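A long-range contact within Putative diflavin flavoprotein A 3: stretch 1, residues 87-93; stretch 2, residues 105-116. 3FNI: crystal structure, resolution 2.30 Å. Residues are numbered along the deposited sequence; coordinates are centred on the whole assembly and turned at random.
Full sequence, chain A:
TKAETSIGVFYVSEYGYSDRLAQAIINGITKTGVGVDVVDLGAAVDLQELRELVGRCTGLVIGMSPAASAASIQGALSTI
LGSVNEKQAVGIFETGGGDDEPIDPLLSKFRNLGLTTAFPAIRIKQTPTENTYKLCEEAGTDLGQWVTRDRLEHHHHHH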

# COMPACT_ATOMS: atom_id res chain seq x y z
N LYS A 87 10.33 7.67 8.03
CA LYS A 87 11.06 6.45 8.34
C LYS A 87 10.45 5.19 7.73
O LYS A 87 11.01 4.10 7.85
CB LYS A 87 11.14 6.27 9.86
CG LYS A 87 11.91 7.36 10.59
CD LYS A 87 13.41 7.13 10.55
CE LYS A 87 13.78 5.88 11.35
NZ LYS A 87 15.25 5.57 11.32
N GLN A 88 9.31 5.32 7.07
CA GLN A 88 8.73 4.13 6.48
C GLN A 88 8.91 4.05 4.97
O GLN A 88 9.41 4.97 4.33
CB GLN A 88 7.26 3.99 6.89
CG GLN A 88 6.42 5.23 6.70
CD GLN A 88 5.20 5.26 7.61
OE1 GLN A 88 4.38 6.18 7.53
NE2 GLN A 88 5.08 4.28 8.49
N ALA A 89 8.53 2.90 4.43
CA ALA A 89 8.65 2.63 3.00
C ALA A 89 7.24 2.42 2.45
O ALA A 89 6.35 1.92 3.15
CB ALA A 89 9.50 1.40 2.79
N VAL A 90 7.03 2.80 1.19
CA VAL A 90 5.71 2.68 0.58
C VAL A 90 5.76 2.25 -0.88
O VAL A 90 6.60 2.72 -1.66
CB VAL A 90 4.94 4.03 0.72
CG1 VAL A 90 5.57 5.09 -0.18
CG2 VAL A 90 3.46 3.85 0.41
N GLY A 91 4.86 1.33 -1.24
CA GLY A 91 4.76 0.85 -2.61
C GLY A 91 3.34 1.09 -3.10
O GLY A 91 2.40 1.04 -2.31
N ILE A 92 3.17 1.33 -4.40
CA ILE A 92 1.85 1.62 -4.96
C ILE A 92 1.54 0.83 -6.23
O ILE A 92 2.39 0.66 -7.09
CB ILE A 92 1.72 3.14 -5.26
CG1 ILE A 92 1.90 3.94 -3.96
CG2 ILE A 92 0.37 3.44 -5.93
CD1 ILE A 92 1.93 5.46 -4.13
N PHE A 93 0.30 0.34 -6.33
CA PHE A 93 -0.10 -0.41 -7.51
C PHE A 93 -1.36 0.12 -8.17
O PHE A 93 -2.21 0.71 -7.51
CB PHE A 93 -0.29 -1.90 -7.17
CG PHE A 93 -1.43 -2.18 -6.23
CD1 PHE A 93 -2.72 -2.40 -6.71
CD2 PHE A 93 -1.21 -2.27 -4.86
CE1 PHE A 93 -3.77 -2.70 -5.84
CE2 PHE A 93 -2.25 -2.58 -3.98
CZ PHE A 93 -3.53 -2.79 -4.47
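Stretch 2, residues 105-116: PLLSKFRNLGLT

The apolar centre of the contact is formed by Val90 and Ile92, two buried residues of strand 89-93 whose CA-to-CB bonds point toward stretch 2. Gly91 lies between them, and an ideal CB there would point away, in keeping with the alternation of an extended chain. Residues 105-112 of stretch 2 are helical, the helix having begun earlier in the chain, and they run back over the strand almost exactly antiparallel: the N-to-C directions make an angle of 178°, and the axes approach to 9.7 Å. Side chains fill this spacing.

Ile92, in the m,t rotamer, extends its CD1 atom among three helix residues. Ile92 CD1 lies 3.3 Å from Leu107 CD1, a tight apolar contact, 4.0 Å from Leu106 CG and 3.9 Å from Phe110 CD2. Leu106 and Phe110 are one helical turn apart and both direct their CA-to-CB bonds toward the strand. Leu107 starts out sideways, but its end comes nearer; its chi1 of -128° lies between the usual wells. Because the two elements run in opposite directions, the next inward-pointing strand residue back along the chain, Val90, meets the later part of the helix. Val90 CG1 packs 3.8 Å from Phe110 CB, so that Phe110 touches both strand side chains, each approaching its ring obliquely. The same Val90 CG1 is 3.9 Å from Leu115 CD2, which carries the apolar layer beyond the helix.

Between Phe110 and Leu115 the chain turns. Gly114 leaves helical geometry with phi/psi of 102/-18° in a Schellman motif; at these angles a CB would be jammed against the carbonyl O of the preceding residue. Past this glycine, Leu115 and Thr116 adopt extended conformations. Buried Leu115 points its CB toward stretch 1, and its CD2 lies 3.8 Å from Gln88 CG, where the aliphatic part of the glutamine continues the packing.

At the polar edge, backbone takes over from side chains. Thr116 pairs with Ala89 in a parallel beta bridge, their CA atoms 4.5 Å apart. Thr116 N donates to Gln88 O at 3.2 Å, and Val90 N donates to Thr116 O at 2.9 Å; thus Thr116 bonds to the residues flanking its partner, as parallel pairing requires. Two CA-H...O contacts supplement these bonds, Leu115 CA to Gln88 O at 3.4 Å and Ala89 CA to Thr116 O at 3.2 Å. The side chains of Ala89 and Thr116 share one face of the sheet, with Ala89 CB 3.2 Å from Thr116 OG1.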

# COMPACT_ATOMS: atom_id res chain seq x y z
N PRO A 105 1.33 11.23 -9.53
CA PRO A 105 1.15 12.34 -8.59
C PRO A 105 1.24 11.88 -7.14
O PRO A 105 1.82 12.57 -6.30
CB PRO A 105 -0.24 12.86 -8.95
CG PRO A 105 -0.27 12.65 -10.43
CD PRO A 105 0.29 11.25 -10.57
N LEU A 106 0.68 10.71 -6.85
CA LEU A 106 0.71 10.19 -5.50
C LEU A 106 2.10 9.66 -5.13
O LEU A 106 2.55 9.79 -4.00
CB LEU A 106 -0.33 9.07 -5.35
CG LEU A 106 -0.53 8.59 -3.92
CD1 LEU A 106 -1.03 9.75 -3.07
CD2 LEU A 106 -1.53 7.44 -3.89
N LEU A 107 2.77 9.05 -6.11
CA LEU A 107 4.11 8.52 -5.92
C LEU A 107 5.03 9.65 -5.47
O LEU A 107 5.82 9.48 -4.54
CB LEU A 107 4.60 7.94 -7.25
CG LEU A 107 5.14 6.51 -7.32
CD1 LEU A 107 4.37 5.59 -6.42
CD2 LEU A 107 5.08 6.03 -8.77
N SER A 108 4.90 10.80 -6.13
CA SER A 108 5.72 11.97 -5.82
C SER A 108 5.39 12.61 -4.47
O SER A 108 6.25 13.20 -3.83
CB SER A 108 5.57 13.02 -6.93
OG SER A 108 6.01 12.52 -8.18
N LYS A 109 4.14 12.50 -4.04
CA LYS A 109 3.77 13.06 -2.75
C LYS A 109 4.47 12.31 -1.63
O LYS A 109 4.88 12.92 -0.65
CB LYS A 109 2.26 13.02 -2.55
CG LYS A 109 1.51 14.03 -3.38
CD LYS A 109 0.06 14.11 -2.96
CE LYS A 109 -0.67 15.16 -3.77
NZ LYS A 109 -2.02 15.43 -3.21
N PHE A 110 4.61 11.00 -1.76
CA PHE A 110 5.26 10.23 -0.70
C PHE A 110 6.76 10.46 -0.74
O PHE A 110 7.41 10.57 0.31
CB PHE A 110 4.95 8.74 -0.83
CG PHE A 110 3.58 8.36 -0.35
CD1 PHE A 110 3.28 8.37 1.01
CD2 PHE A 110 2.58 8.01 -1.26
CE1 PHE A 110 2.00 8.02 1.46
CE2 PHE A 110 1.30 7.67 -0.83
CZ PHE A 110 1.00 7.67 0.54
N ARG A 111 7.32 10.52 -1.94
CA ARG A 111 8.75 10.74 -2.07
C ARG A 111 9.14 12.11 -1.51
O ARG A 111 10.21 12.26 -0.92
CB ARG A 111 9.18 10.64 -3.54
CG ARG A 111 10.64 10.99 -3.75
CD ARG A 111 11.11 10.59 -5.13
NE ARG A 111 11.10 9.14 -5.29
CZ ARG A 111 11.40 8.51 -6.42
NH1 ARG A 111 11.75 9.21 -7.49
NH2 ARG A 111 11.37 7.19 -6.47
N ASN A 112 8.27 13.10 -1.69
CA ASN A 112 8.54 14.44 -1.19
C ASN A 112 8.53 14.44 0.33
O ASN A 112 9.20 15.25 0.97
CB ASN A 112 7.49 15.44 -1.71
CG ASN A 112 7.98 16.89 -1.67
OD1 ASN A 112 8.92 17.25 -2.39
ND2 ASN A 112 7.35 17.72 -0.84
N LEU A 113 7.77 13.53 0.92
CA LEU A 113 7.68 13.46 2.38
C LEU A 113 8.85 12.71 3.01
O LEU A 113 8.93 12.62 4.22
CB LEU A 113 6.36 12.80 2.79
CG LEU A 113 5.09 13.60 2.49
CD1 LEU A 113 3.86 12.79 2.90
CD2 LEU A 113 5.11 14.92 3.24
N GLY A 114 9.73 12.18 2.18
CA GLY A 114 10.88 11.46 2.70
C GLY A 114 10.82 9.95 2.69
O GLY A 114 11.85 9.29 2.80
N LEU A 115 9.63 9.37 2.55
CA LEU A 115 9.51 7.91 2.53
C LEU A 115 10.35 7.27 1.44
O LEU A 115 10.72 7.92 0.46
CB LEU A 115 8.05 7.47 2.35
CG LEU A 115 7.09 7.66 3.52
CD1 LEU A 115 6.69 9.13 3.64
CD2 LEU A 115 5.88 6.79 3.29
N THR A 116 10.65 5.98 1.59
CA THR A 116 11.43 5.29 0.58
C THR A 116 10.47 4.47 -0.29
O THR A 116 9.48 3.95 0.21
CB THR A 116 12.49 4.37 1.20
OG1 THR A 116 11.86 3.24 1.80
CG2 THR A 116 13.29 5.11 2.26